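Local coordinates for protein beta-fructofuranosidase, insoluble isoenzyme CWINV1 (Arabidopsis thaliana, PDB 2OXB) that hydrolyses sucrose and 1-kestose, and less readily neokestose and levan, in the plant cell wall by releasing their terminal beta-fructofuranoside units, at residues H190-S195 against K261-A266; A171-S176 against E183-P188. The protein carries 1 engineered substitution. All coordinates share one frame; numbering follows the deposited sequence.

Followed from the N terminus, the chain meets interaction 2 first: strand 168-176 turns back into strand 182-192, and 171-176 pairs with 183-188 to close a short beta hairpin. Almost at once the same second strand runs into 190-195, which opens interaction 1. That contact closes a much longer loop of 65 residues, which contains the next sheet, with strands from 198-199 to 253-256, before 261-266 returns. The two loops neither nest nor cross but follow in series, their centres about 19 Å apart. Interaction 2 works within one blade of the family 32 propeller domain; interaction 1 ties that blade's edge strand to the loop leaving the next sheet.

Interaction 1: residues H190-S195 against K261-A266; sequences HYDDGS and KMDGTA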
loop_
_atom_site.group_PDB
_atom_site.type_symbol
_atom_site.label_atom_id
_atom_site.label_comp_id
_atom_site.label_asym_id
_atom_site.label_seq_id
_atom_site.Cartn_x
_atom_site.Cartn_y
_atom_site.Cartn_z
ATOM N N HIS A 190 -16.475 13.127 -6.257
ATOM C CA HIS A 190 -17.149 11.895 -6.664
ATOM C C HIS A 190 -17.851 11.291 -5.450
ATOM O O HIS A 190 -17.898 11.908 -4.391
ATOM C CB HIS A 190 -16.149 10.884 -7.243
ATOM C CG HIS A 190 -16.800 9.755 -7.982
ATOM N ND1 HIS A 190 -17.475 9.935 -9.172
ATOM C CD2 HIS A 190 -16.946 8.449 -7.662
ATOM C CE1 HIS A 190 -18.015 8.788 -9.545
ATOM N NE2 HIS A 190 -17.711 7.871 -8.646
ATOM N N TYR A 191 -18.398 10.090 -5.612
ATOM C CA TYR A 191 -19.095 9.395 -4.537
ATOM C C TYR A 191 -19.564 8.049 -5.084
ATOM O O TYR A 191 -19.554 7.827 -6.292
ATOM C CB TYR A 191 -20.307 10.215 -4.067
ATOM C CG TYR A 191 -21.444 10.281 -5.074
ATOM C CD1 TYR A 191 -22.390 9.254 -5.163
ATOM C CD2 TYR A 191 -21.533 11.336 -5.986
ATOM C CE1 TYR A 191 -23.390 9.276 -6.139
ATOM C CE2 TYR A 191 -22.528 11.363 -6.961
ATOM C CZ TYR A 191 -23.449 10.331 -7.033
ATOM O OH TYR A 191 -24.417 10.352 -8.008
ATOM N N ASP A 192 -19.976 7.159 -4.192
ATOM C CA ASP A 192 -20.462 5.842 -4.580
ATOM C C ASP A 192 -21.487 5.368 -3.540
ATOM O O ASP A 192 -21.268 5.529 -2.342
ATOM C CB ASP A 192 -19.287 4.849 -4.670
ATOM C CG ASP A 192 -18.503 4.964 -5.980
ATOM O OD1 ASP A 192 -17.887 6.011 -6.241
ATOM O OD2 ASP A 192 -18.504 3.986 -6.753
ATOM N N ASP A 193 -22.610 4.814 -3.994
ATOM C CA ASP A 193 -23.646 4.326 -3.073
ATOM C C ASP A 193 -23.412 2.866 -2.715
ATOM O O ASP A 193 -22.990 2.073 -3.554
ATOM C CB ASP A 193 -25.048 4.493 -3.685
ATOM C CG ASP A 193 -25.820 5.660 -3.078
ATOM O OD1 ASP A 193 -26.585 6.315 -3.817
ATOM O OD2 ASP A 193 -25.662 5.916 -1.867
ATOM N N GLY A 194 -23.697 2.519 -1.462
ATOM C CA GLY A 194 -23.489 1.163 -0.997
ATOM C C GLY A 194 -22.309 1.168 -0.047
ATOM O O GLY A 194 -22.477 0.945 1.146
ATOM N N SER A 195 -21.117 1.432 -0.575
ATOM C CA SER A 195 -19.903 1.480 0.230
ATOM C C SER A 195 -20.054 2.483 1.363
ATOM O O SER A 195 -20.549 3.592 1.165
ATOM C CB SER A 195 -18.715 1.886 -0.634
ATOM O OG SER A 195 -18.916 3.175 -1.182
ATOM N N LYS A 261 -16.904 2.035 -11.070
ATOM C CA LYS A 261 -17.233 2.689 -9.798
ATOM C C LYS A 261 -16.075 2.509 -8.819
ATOM O O LYS A 261 -15.095 1.833 -9.129
ATOM C CB LYS A 261 -18.507 2.079 -9.192
ATOM C CG LYS A 261 -19.781 2.324 -9.988
ATOM C CD LYS A 261 -20.268 3.771 -9.889
ATOM C CE LYS A 261 -20.956 4.061 -8.559
ATOM N NZ LYS A 261 -21.536 5.435 -8.520
ATOM N N MET A 262 -16.183 3.105 -7.638
ATOM C CA MET A 262 -15.120 2.976 -6.650
ATOM C C MET A 262 -15.250 1.730 -5.759
ATOM O O MET A 262 -14.385 1.466 -4.923
ATOM C CB MET A 262 -15.053 4.241 -5.796
ATOM C CG MET A 262 -14.619 5.468 -6.583
ATOM S SD MET A 262 -13.521 6.523 -5.607
ATOM C CE MET A 262 -12.262 5.297 -5.115
ATOM N N ASP A 263 -16.323 0.965 -5.960
ATOM C CA ASP A 263 -16.582 -0.262 -5.205
ATOM C C ASP A 263 -17.509 -1.192 -5.981
ATOM O O ASP A 263 -18.640 -0.826 -6.309
ATOM C CB ASP A 263 -17.214 0.058 -3.851
ATOM C CG ASP A 263 -18.279 1.128 -3.946
ATOM O OD1 ASP A 263 -17.903 2.315 -4.089
ATOM O OD2 ASP A 263 -19.484 0.786 -3.889
ATOM N N GLY A 264 -17.031 -2.401 -6.259
ATOM C CA GLY A 264 -17.823 -3.367 -7.004
ATOM C C GLY A 264 -16.937 -4.031 -8.033
ATOM O O GLY A 264 -17.035 -5.231 -8.299
ATOM N N THR A 265 -16.059 -3.230 -8.624
ATOM C CA THR A 265 -15.120 -3.729 -9.615
ATOM C C THR A 265 -13.843 -2.890 -9.542
ATOM O O THR A 265 -13.009 -2.923 -10.448
ATOM C CB THR A 265 -15.725 -3.686 -11.053
ATOM O OG1 THR A 265 -16.320 -2.403 -11.299
ATOM C CG2 THR A 265 -16.779 -4.767 -11.216
ATOM N N ALA A 266 -13.700 -2.149 -8.443
ATOM C CA ALA A 266 -12.532 -1.299 -8.217
ATOM C C ALA A 266 -11.296 -2.108 -7.819
ATOM O O ALA A 266 -11.338 -2.939 -6.908
ATOM C CB ALA A 266 -12.836 -0.259 -7.146
#
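Asp192 reaches across to Lys261, Met262 and Asp263 together, and most of the contact is polar. Its OD2 accepts the backbone N-H of Met262 at 2.6 Å, the donor standing well above the carboxylate plane (43° out of it). Ser195 OG gives a second, weak hydrogen bond to Asp263 OD1 at 3.2 Å, and Trp198 donates weakly to the same hydroxyl. A short serine suits this place because its hydroxyl, one carbon from the backbone, can reach the carboxylate.

The charged pairs come next. Lys261, bent at its two middle torsions, slides past Asp192 in the opposite direction; NZ stops 3.8 Å from Asp192 OD2, a long salt bridge, while CE lies closer to that oxygen. Like charges also meet: Asp192 OD2 and Asp263 OD1 are 3.2 Å apart, with the carboxylate planes turned 65° from each other.

Met262 brings the apolar contact with His190; its CG lies obliquely to the ring, nearest CD2 (3.9 Å), and also rests on Asp192 OD1, and its flexible chain continues onto Leu230 and Ile232 of the neighbouring sheet. His190 ND1 is hydrogen-bonded to Lys253 NZ.

Two neighbouring carboxylates would repel each other, and one is likely to hold a proton more readily than usual; the backbone N-H and the lysine on Asp192, with the serine on Asp263, should offset part of that cost.

Interaction 2: residues A171-S176 against E183-P188; sequences AITYTS and EKSPEP
Tyr174 has CG anti to its carbonyl carbon (chi1 -86°), and Lys184 has CG anti to its backbone N (chi1 -175°); the two side chains leave the same face of the sheet and meet there. The lysine backbone and its first methylenes lie over one face of the phenol ring: CA is 3.8 Å from the ring centroid in a CH-pi contact, CB sits 3.4 Å from CE2, and CG approaches CZ. A flat ring suits this place, offering a broad surface to the aliphatic part of a lysine. Met130 and Phe143 also touch the tyrosine, so an alanine here would probably leave the Lys184 methylenes without their platform and open a gap beside these two.

These residues form a non-hydrogen-bonded pair of an antiparallel beta hairpin, 168-176 with the outer strand 182-192, in a blade of the beta-propeller characteristic of family 32. The next pair, Thr175 with Glu183, is hydrogen-bonded: Glu183 N gives to Thr175 O at 2.6 Å, with a weak return bond from Thr175 N to Glu183 O. On this other face Thr175 OG1 lies alongside Glu183 CB.

Beyond, Ser185 N donates to Thr173 O at 2.9 Å. Thr173 CG2 packs against Ser185 CB (3.5 Å) and Glu187 O, while Thr173 OG1 bonds to Val159 O of strand 157-165. Pro188, which has no N-H to give, meets Ala171 O through CA and CB.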
loop_
_atom_site.group_PDB
_atom_site.type_symbol
_atom_site.label_atom_id
_atom_site.label_comp_id
_atom_site.label_asym_id
_atom_site.label_seq_id
_atom_site.Cartn_x
_atom_site.Cartn_y
_atom_site.Cartn_z
ATOM N N ALA A 171 -16.339 12.301 -1.206
ATOM C CA ALA A 171 -15.150 13.109 -0.947
ATOM C C ALA A 171 -15.547 14.575 -1.010
ATOM O O ALA A 171 -15.658 15.136 -2.093
ATOM C CB ALA A 171 -14.085 12.814 -2.002
ATOM N N ILE A 172 -15.764 15.201 0.137
ATOM C CA ILE A 172 -16.167 16.600 0.141
ATOM C C ILE A 172 -15.021 17.521 -0.211
ATOM O O ILE A 172 -13.958 17.463 0.399
ATOM C CB ILE A 172 -16.707 17.022 1.510
ATOM C CG1 ILE A 172 -17.946 16.187 1.848
ATOM C CG2 ILE A 172 -17.016 18.527 1.507
ATOM C CD1 ILE A 172 -18.480 16.431 3.230
ATOM N N THR A 173 -15.229 18.392 -1.184
ATOM C CA THR A 173 -14.158 19.290 -1.564
ATOM C C THR A 173 -14.377 20.719 -1.095
ATOM O O THR A 173 -15.507 21.174 -0.944
ATOM C CB THR A 173 -13.945 19.265 -3.086
ATOM O OG1 THR A 173 -13.151 20.388 -3.476
ATOM C CG2 THR A 173 -15.270 19.282 -3.812
ATOM N N TYR A 174 -13.279 21.415 -0.834
ATOM C CA TYR A 174 -13.328 22.800 -0.389
ATOM C C TYR A 174 -12.391 23.608 -1.264
ATOM O O TYR A 174 -11.206 23.298 -1.350
ATOM C CB TYR A 174 -12.839 22.953 1.057
ATOM C CG TYR A 174 -13.863 22.743 2.142
ATOM C CD1 TYR A 174 -14.281 21.462 2.489
ATOM C CD2 TYR A 174 -14.386 23.829 2.846
ATOM C CE1 TYR A 174 -15.196 21.255 3.514
ATOM C CE2 TYR A 174 -15.308 23.644 3.871
ATOM C CZ TYR A 174 -15.712 22.347 4.202
ATOM O OH TYR A 174 -16.639 22.135 5.207
ATOM N N THR A 175 -12.918 24.633 -1.919
ATOM C CA THR A 175 -12.080 25.487 -2.742
ATOM C C THR A 175 -11.514 26.526 -1.785
ATOM O O THR A 175 -12.170 26.906 -0.814
ATOM C CB THR A 175 -12.893 26.195 -3.866
ATOM O OG1 THR A 175 -14.004 26.905 -3.299
ATOM C CG2 THR A 175 -13.409 25.172 -4.870
ATOM N N SER A 176 -10.291 26.974 -2.041
ATOM C CA SER A 176 -9.667 27.974 -1.181
ATOM C C SER A 176 -9.205 29.171 -1.980
ATOM O O SER A 176 -8.608 29.036 -3.045
ATOM C CB SER A 176 -8.471 27.379 -0.428
ATOM O OG SER A 176 -7.921 28.304 0.490
ATOM N N GLU A 183 -13.918 27.613 0.986
ATOM C CA GLU A 183 -15.331 27.541 0.665
ATOM C C GLU A 183 -15.698 26.077 0.456
ATOM O O GLU A 183 -14.982 25.333 -0.222
ATOM C CB GLU A 183 -15.627 28.353 -0.606
ATOM C CG GLU A 183 -17.104 28.385 -1.013
ATOM C CD GLU A 183 -17.954 29.323 -0.158
ATOM O OE1 GLU A 183 -19.153 29.018 0.028
ATOM O OE2 GLU A 183 -17.435 30.366 0.307
ATOM N N LYS A 184 -16.814 25.674 1.056
ATOM C CA LYS A 184 -17.304 24.303 0.958
ATOM C C LYS A 184 -18.023 24.099 -0.372
ATOM O O LYS A 184 -19.137 24.581 -0.571
ATOM C CB LYS A 184 -18.250 24.010 2.132
ATOM C CG LYS A 184 -18.740 22.575 2.232
ATOM C CD LYS A 184 -19.907 22.294 1.294
ATOM C CE LYS A 184 -20.401 20.869 1.461
ATOM N NZ LYS A 184 -21.564 20.579 0.584
ATOM N N SER A 185 -17.368 23.383 -1.277
ATOM C CA SER A 185 -17.917 23.102 -2.592
ATOM C C SER A 185 -19.201 22.265 -2.471
ATOM O O SER A 185 -19.199 21.199 -1.846
ATOM C CB SER A 185 -16.871 22.362 -3.423
ATOM O OG SER A 185 -17.036 22.603 -4.811
ATOM N N PRO A 186 -20.315 22.744 -3.076
ATOM C CA PRO A 186 -21.644 22.110 -3.082
ATOM C C PRO A 186 -21.781 20.781 -3.843
ATOM O O PRO A 186 -22.895 20.329 -4.102
ATOM C CB PRO A 186 -22.533 23.201 -3.671
ATOM C CG PRO A 186 -21.616 23.861 -4.648
ATOM C CD PRO A 186 -20.353 24.005 -3.844
ATOM N N GLU A 187 -20.656 20.163 -4.198
ATOM C CA GLU A 187 -20.657 18.878 -4.912
ATOM C C GLU A 187 -19.329 18.110 -4.718
ATOM O O GLU A 187 -18.251 18.632 -4.999
ATOM C CB GLU A 187 -20.928 19.100 -6.420
ATOM C CG GLU A 187 -20.737 17.843 -7.308
ATOM C CD GLU A 187 -20.968 18.084 -8.810
ATOM O OE1 GLU A 187 -20.405 19.058 -9.372
ATOM O OE2 GLU A 187 -21.700 17.276 -9.436
ATOM N N PRO A 188 -19.397 16.852 -4.240
ATOM C CA PRO A 188 -18.190 16.043 -4.023
ATOM C C PRO A 188 -17.488 15.720 -5.332
ATOM O O PRO A 188 -18.133 15.557 -6.361
ATOM C CB PRO A 188 -18.741 14.793 -3.351
ATOM C CG PRO A 188 -20.083 14.648 -4.005
ATOM C CD PRO A 188 -20.611 16.060 -3.965
#